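Local coordinates for multi-copper Oxidase CueO (Ochrobactrum, PDB 6EVG), which oxidises lignin model compounds and lignosulfonate as a laccase-like multicopper oxidase, probably passing the electrons to dioxygen, at residues V80-H91 with D102-A111. Sequence-based numbering, arbitrary orientation.
Sequences VENGMDEGTTLH and DGGPHNVIAA. With EDO (1,2-ethanediol), chain C.
Thr88 and Ile109 form a single antiparallel hydrogen-bonded bridge, Ile109 N giving to Thr88 O at 2.8 Å and Thr88 N to Ile109 O at 3.1 Å, which ties together two loops of the first cupredoxin-like domain of this multicopper oxidase. Ile109 O is gripped a second time by Asn82 ND2 (3.0 Å), which approaches from above the carbonyl plane. The same ND2 gives a nearly straight bond to Glu86 O (170°), while Asn82 OD1 accepts from Met84 N in an Asx turn; all three bonds fix the rotation of the amide. The Ile109 side chain places CD1 against Val80 CG1, the two crossing at about a right angle, with Trp115 of strand 114-120 touching both. Farther along, Thr89 OG1 sits between the backbone N and the carbonyl carbon (chi1 58°) and hydrogen-bonds to His133 O, while CG2 is turned to Gly104 O and Val108 CA. His91, among histidines that in relatives bind the trinuclear copper cluster, stacks on His439 and hydrogen-bonds through NE2 to His437 NE2. Its ND1 hydrogen-bonds to Asp102 OD2 (3.0 Å) on the syn side of the carboxylate, OD2 lying nearly in the imidazole plane, and a 1,2-ethanediol, probably from the crystallisation liquor, donates from O1 to Asp102 OD2 at 2.7 Å.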
ATOM      1  N   VAL A  80      -7.408   6.384  17.680  1.00  8.83           N
ATOM      2  CA  VAL A  80      -8.327   5.864  16.683  1.00  8.76           C
ATOM      3  C   VAL A  80      -9.701   5.696  17.317  1.00  9.95           C
ATOM      4  O   VAL A  80      -9.859   5.002  18.322  1.00 15.41           O
ATOM      5  CB  VAL A  80      -7.854   4.533  16.112  1.00  9.24           C
ATOM      6  CG1 VAL A  80      -8.797   4.054  15.004  1.00  9.53           C
ATOM      7  CG2 VAL A  80      -6.413   4.642  15.583  1.00  9.57           C
ATOM      8  N   GLU A  81     -10.717   6.301  16.774  1.00  8.61           N
ATOM      9  CA  GLU A  81     -12.100   6.124  17.224  1.00  9.05           C
ATOM     10  C   GLU A  81     -12.891   5.392  16.151  1.00  8.57           C
ATOM     11  O   GLU A  81     -12.839   5.779  14.972  1.00  9.71           O
ATOM     12  CB  GLU A  81     -12.734   7.473  17.462  1.00 10.88           C
ATOM     13  CG  GLU A  81     -14.160   7.448  17.859  1.00 16.94           C
ATOM     14  CD  GLU A  81     -14.774   8.797  18.202  1.00 22.37           C
ATOM     15  OE1 GLU A  81     -14.083   9.806  18.327  1.00 28.56           O
ATOM     16  OE2 GLU A  81     -15.995   8.845  18.385  1.00 32.38           O
ATOM     17  N   ASN A  82     -13.608   4.348  16.551  1.00  8.56           N
ATOM     18  CA  ASN A  82     -14.490   3.632  15.647  1.00  8.72           C
ATOM     19  C   ASN A  82     -15.866   4.192  15.719  1.00  8.49           C
ATOM     20  O   ASN A  82     -16.625   3.913  16.649  1.00 10.15           O
ATOM     21  CB  ASN A  82     -14.491   2.143  15.958  1.00  9.52           C
ATOM     22  CG  ASN A  82     -15.350   1.362  15.000  1.00  8.65           C
ATOM     23  OD1 ASN A  82     -15.882   1.939  14.029  1.00  9.72           O
ATOM     24  ND2 ASN A  82     -15.482   0.056  15.185  1.00  9.50           N
ATOM     25  N   GLY A  83     -16.223   5.070  14.770  1.00  8.65           N
ATOM     26  CA  GLY A  83     -17.520   5.627  14.688  1.00  9.35           C
ATOM     27  C   GLY A  83     -18.534   4.832  13.890  1.00  8.96           C
ATOM     28  O   GLY A  83     -19.608   5.336  13.573  1.00 10.74           O
ATOM     29  N   MET A  84     -18.214   3.571  13.563  1.00  8.97           N
ATOM     30  CA  MET A  84     -19.120   2.689  12.831  1.00  9.23           C
ATOM     31  C   MET A  84     -19.876   1.739  13.765  1.00  9.16           C
ATOM     32  O   MET A  84     -19.545   1.593  14.933  1.00 10.89           O
ATOM     33  CB  MET A  84     -18.355   1.910  11.780  1.00  9.39           C
ATOM     34  CG  MET A  84     -17.556   2.799  10.859  1.00  9.44           C
ATOM     35  SD  MET A  84     -16.842   1.933   9.411  1.00  9.10           S
ATOM     36  CE  MET A  84     -15.823   0.717  10.211  1.00 10.39           C
ATOM     37  N   ASP A  85     -20.864   1.068  13.189  1.00  9.23           N
ATOM     38  CA  ASP A  85     -21.696   0.060  13.884  1.00  9.65           C
ATOM     39  C   ASP A  85     -21.147  -1.362  13.809  1.00  9.13           C
ATOM     40  O   ASP A  85     -21.830  -2.302  14.194  1.00 10.26           O
ATOM     41  CB  ASP A  85     -23.132   0.140  13.440  1.00 10.29           C
ATOM     42  CG  ASP A  85     -23.342  -0.229  12.001  1.00 11.50           C
ATOM     43  OD1 ASP A  85     -22.420  -0.745  11.356  1.00 12.29           O
ATOM     44  OD2 ASP A  85     -24.433   0.077  11.505  1.00 14.82           O
ATOM     45  N   GLU A  86     -19.894  -1.497  13.367  1.00  9.11           N
ATOM     46  CA  GLU A  86     -19.226  -2.773  13.290  1.00  9.06           C
ATOM     47  C   GLU A  86     -17.748  -2.570  13.677  1.00  8.33           C
ATOM     48  O   GLU A  86     -17.236  -1.464  13.550  1.00  9.39           O
ATOM     49  CB  GLU A  86     -19.322  -3.433  11.911  1.00  9.98           C
ATOM     50  CG  GLU A  86     -18.719  -2.581  10.788  1.00 10.63           C
ATOM     51  CD  GLU A  86     -18.571  -3.271   9.459  1.00 11.22           C
ATOM     52  OE1 GLU A  86     -18.338  -4.511   9.411  1.00 14.42           O
ATOM     53  OE2 GLU A  86     -18.604  -2.566   8.415  1.00 14.96           O
ATOM     54  N   GLY A  87     -17.107  -3.668  14.072  1.00  8.49           N
ATOM     55  CA  GLY A  87     -15.705  -3.587  14.451  1.00  8.68           C
ATOM     56  C   GLY A  87     -14.798  -3.182  13.292  1.00  8.50           C
ATOM     57  O   GLY A  87     -15.079  -3.502  12.131  1.00  9.32           O
ATOM     58  N   THR A  88     -13.686  -2.543  13.634  1.00  8.29           N
ATOM     59  CA  THR A  88     -12.691  -2.197  12.611  1.00  8.27           C
ATOM     60  C   THR A  88     -11.307  -2.219  13.268  1.00  8.34           C
ATOM     61  O   THR A  88     -11.177  -2.356  14.483  1.00  9.03           O
ATOM     62  CB  THR A  88     -13.026  -0.845  11.961  1.00  8.50           C
ATOM     63  OG1 THR A  88     -12.265  -0.693  10.762  1.00  9.64           O
ATOM     64  CG2 THR A  88     -12.688   0.338  12.838  1.00  9.45           C
ATOM     65  N   THR A  89     -10.273  -2.003  12.436  1.00  8.55           N
ATOM     66  CA  THR A  89      -8.918  -1.889  12.913  1.00  9.32           C
ATOM     67  C   THR A  89      -8.158  -0.951  11.970  1.00  8.02           C
ATOM     68  O   THR A  89      -8.669  -0.676  10.884  1.00  9.18           O
ATOM     69  CB  THR A  89      -8.159  -3.287  12.875  1.00 10.98           C
ATOM     70  OG1 THR A  89      -8.161  -3.807  11.515  1.00 12.45           O
ATOM     71  CG2 THR A  89      -8.713  -4.323  13.788  1.00 12.13           C
ATOM     72  N   LEU A  90      -6.972  -0.550  12.379  1.00  7.91           N
ATOM     73  CA  LEU A  90      -6.012   0.038  11.422  1.00  7.72           C
ATOM     74  C   LEU A  90      -4.680  -0.685  11.589  1.00  7.83           C
ATOM     75  O   LEU A  90      -4.156  -0.782  12.709  1.00  9.30           O
ATOM     76  CB  LEU A  90      -5.827   1.535  11.600  1.00  8.10           C
ATOM     77  CG  LEU A  90      -7.064   2.370  11.284  1.00  8.59           C
ATOM     78  CD1 LEU A  90      -6.855   3.826  11.637  1.00 10.09           C
ATOM     79  CD2 LEU A  90      -7.484   2.276   9.814  1.00  8.90           C
ATOM     80  N   HIS A  91      -4.136  -1.173  10.473  1.00  7.30           N
ATOM     81  CA  HIS A  91      -2.767  -1.665  10.370  1.00  7.47           C
ATOM     82  C   HIS A  91      -1.871  -0.524   9.875  1.00  7.00           C
ATOM     83  O   HIS A  91      -2.188   0.110   8.872  1.00  7.55           O
ATOM     84  CB  HIS A  91      -2.721  -2.873   9.389  1.00  8.01           C
ATOM     85  CG  HIS A  91      -1.388  -3.263   8.867  1.00  7.92           C
ATOM     86  ND1 HIS A  91      -0.275  -3.445   9.644  1.00  8.42           N
ATOM     87  CD2 HIS A  91      -1.010  -3.577   7.589  1.00  8.68           C
ATOM     88  CE1 HIS A  91       0.746  -3.806   8.842  1.00  8.79           C
ATOM     89  NE2 HIS A  91       0.310  -3.910   7.601  1.00  9.07           N
ATOM     90  N   ASP A 102       0.019  -2.496  16.852  1.00  8.93           N
ATOM     91  CA  ASP A 102      -0.563  -2.571  15.511  1.00  8.69           C
ATOM     92  C   ASP A 102      -1.923  -3.214  15.546  1.00  8.88           C
ATOM     93  O   ASP A 102      -2.254  -3.920  16.507  1.00 10.89           O
ATOM     94  CB  ASP A 102       0.398  -3.363  14.609  1.00  9.28           C
ATOM     95  CG  ASP A 102       0.254  -3.058  13.104  1.00 10.53           C
ATOM     96  OD1 ASP A 102      -0.551  -2.188  12.755  1.00 11.05           O
ATOM     97  OD2 ASP A 102       0.948  -3.744  12.325  1.00 12.33           O
ATOM     98  N   GLY A 103      -2.736  -2.952  14.531  1.00  9.23           N
ATOM     99  CA  GLY A 103      -4.107  -3.441  14.481  1.00 10.01           C
ATOM    100  C   GLY A 103      -4.279  -4.642  13.554  1.00 10.20           C
ATOM    101  O   GLY A 103      -3.657  -4.718  12.481  1.00 12.94           O
ATOM    102  N   GLY A 104      -5.189  -5.510  13.921  1.00  9.71           N
ATOM    103  CA  GLY A 104      -5.527  -6.678  13.143  1.00 10.01           C
ATOM    104  C   GLY A 104      -6.618  -7.478  13.807  1.00  9.46           C
ATOM    105  O   GLY A 104      -7.219  -7.035  14.766  1.00 10.35           O
ATOM    106  N   PRO A 105      -6.862  -8.692  13.305  1.00 10.07           N
ATOM    107  CA  PRO A 105      -8.080  -9.436  13.756  1.00 10.90           C
ATOM    108  C   PRO A 105      -8.012  -9.934  15.196  1.00 10.63           C
ATOM    109  O   PRO A 105      -9.057 -10.375  15.691  1.00 11.69           O
ATOM    110  CB  PRO A 105      -8.162 -10.603  12.761  1.00 12.56           C
ATOM    111  CG  PRO A 105      -6.782 -10.734  12.274  1.00 13.80           C
ATOM    112  CD  PRO A 105      -6.156  -9.365  12.214  1.00 11.59           C
ATOM    113  N   HIS A 106      -6.849  -9.903  15.832  1.00 10.87           N
ATOM    114  CA  HIS A 106      -6.742 -10.275  17.251  1.00 11.63           C
ATOM    115  C   HIS A 106      -7.020  -9.145  18.184  1.00 12.35           C
ATOM    116  O   HIS A 106      -7.082  -9.337  19.416  1.00 15.47           O
ATOM    117  CB  HIS A 106      -5.392 -10.899  17.553  1.00 12.20           C
ATOM    118  CG  HIS A 106      -5.131 -12.129  16.754  1.00 13.18           C
ATOM    119  ND1 HIS A 106      -5.696 -13.348  17.057  1.00 16.21           N
ATOM    120  CD2 HIS A 106      -4.407 -12.316  15.628  1.00 14.77           C
ATOM    121  CE1 HIS A 106      -5.304 -14.239  16.175  1.00 17.60           C
ATOM    122  NE2 HIS A 106      -4.509 -13.638  15.302  1.00 16.79           N
ATOM    123  N   ASN A 107      -7.188  -7.930  17.662  1.00 11.86           N
ATOM    124  CA  ASN A 107      -7.458  -6.741  18.504  1.00 12.03           C
ATOM    125  C   ASN A 107      -8.358  -5.766  17.790  1.00 11.45           C
ATOM    126  O   ASN A 107      -8.037  -4.605  17.625  1.00 13.79           O
ATOM    127  CB  ASN A 107      -6.147  -6.128  19.029  1.00 11.93           C
ATOM    128  CG  ASN A 107      -5.208  -5.545  17.965  1.00 11.89           C
ATOM    129  OD1 ASN A 107      -5.140  -6.022  16.827  1.00 13.02           O
ATOM    130  ND2 ASN A 107      -4.396  -4.544  18.367  1.00 12.41           N
ATOM    131  N   VAL A 108      -9.536  -6.218  17.424  1.00 11.13           N
ATOM    132  CA  VAL A 108     -10.518  -5.412  16.747  1.00 10.41           C
ATOM    133  C   VAL A 108     -11.043  -4.335  17.683  1.00  9.61           C
ATOM    134  O   VAL A 108     -11.334  -4.595  18.858  1.00 10.88           O
ATOM    135  CB  VAL A 108     -11.664  -6.318  16.242  1.00 12.05           C
ATOM    136  CG1 VAL A 108     -12.806  -5.510  15.625  1.00 12.71           C
ATOM    137  CG2 VAL A 108     -11.150  -7.335  15.200  1.00 13.06           C
ATOM    138  N   ILE A 109     -11.216  -3.129  17.147  1.00  9.51           N
ATOM    139  CA  ILE A 109     -11.836  -2.025  17.869  1.00  9.33           C
ATOM    140  C   ILE A 109     -13.359  -2.154  17.748  1.00  9.08           C
ATOM    141  O   ILE A 109     -13.913  -2.051  16.645  1.00  9.70           O
ATOM    142  CB  ILE A 109     -11.408  -0.630  17.294  1.00  9.45           C
ATOM    143  CG1 ILE A 109      -9.925  -0.534  17.074  1.00 10.36           C
ATOM    144  CG2 ILE A 109     -11.941   0.482  18.209  1.00 10.19           C
ATOM    145  CD1 ILE A 109      -9.534   0.678  16.292  1.00 11.66           C
ATOM    146  N   ALA A 110     -14.015  -2.422  18.862  1.00 10.17           N
ATOM    147  CA  ALA A 110     -15.440  -2.610  18.833  1.00 10.65           C
ATOM    148  C   ALA A 110     -16.167  -1.346  18.380  1.00 10.48           C
ATOM    149  O   ALA A 110     -15.682  -0.195  18.520  1.00 10.89           O
ATOM    150  CB  ALA A 110     -15.963  -3.000  20.193  1.00 12.91           C
ATOM    151  N   ALA A 111     -17.347  -1.581  17.822  1.00 12.08           N
ATOM    152  CA  ALA A 111     -18.208  -0.484  17.403  1.00 11.99           C
ATOM    153  C   ALA A 111     -18.349   0.564  18.476  1.00 12.59           C
ATOM    154  O   ALA A 111     -18.669   0.255  19.659  1.00 14.50           O
ATOM    155  CB  ALA A 111     -19.600  -0.976  17.056  1.00 13.21           C
TER
HETATM  156  C1  EDO C 602      -0.523  -6.802  13.091  1.00 14.16           C
HETATM  157  O1  EDO C 602       0.381  -6.409  12.052  1.00 13.52           O
HETATM  158  C2  EDO C 602      -1.709  -7.577  12.680  1.00 15.15           C
HETATM  159  O2  EDO C 602      -2.362  -6.973  11.552  1.00 14.81           O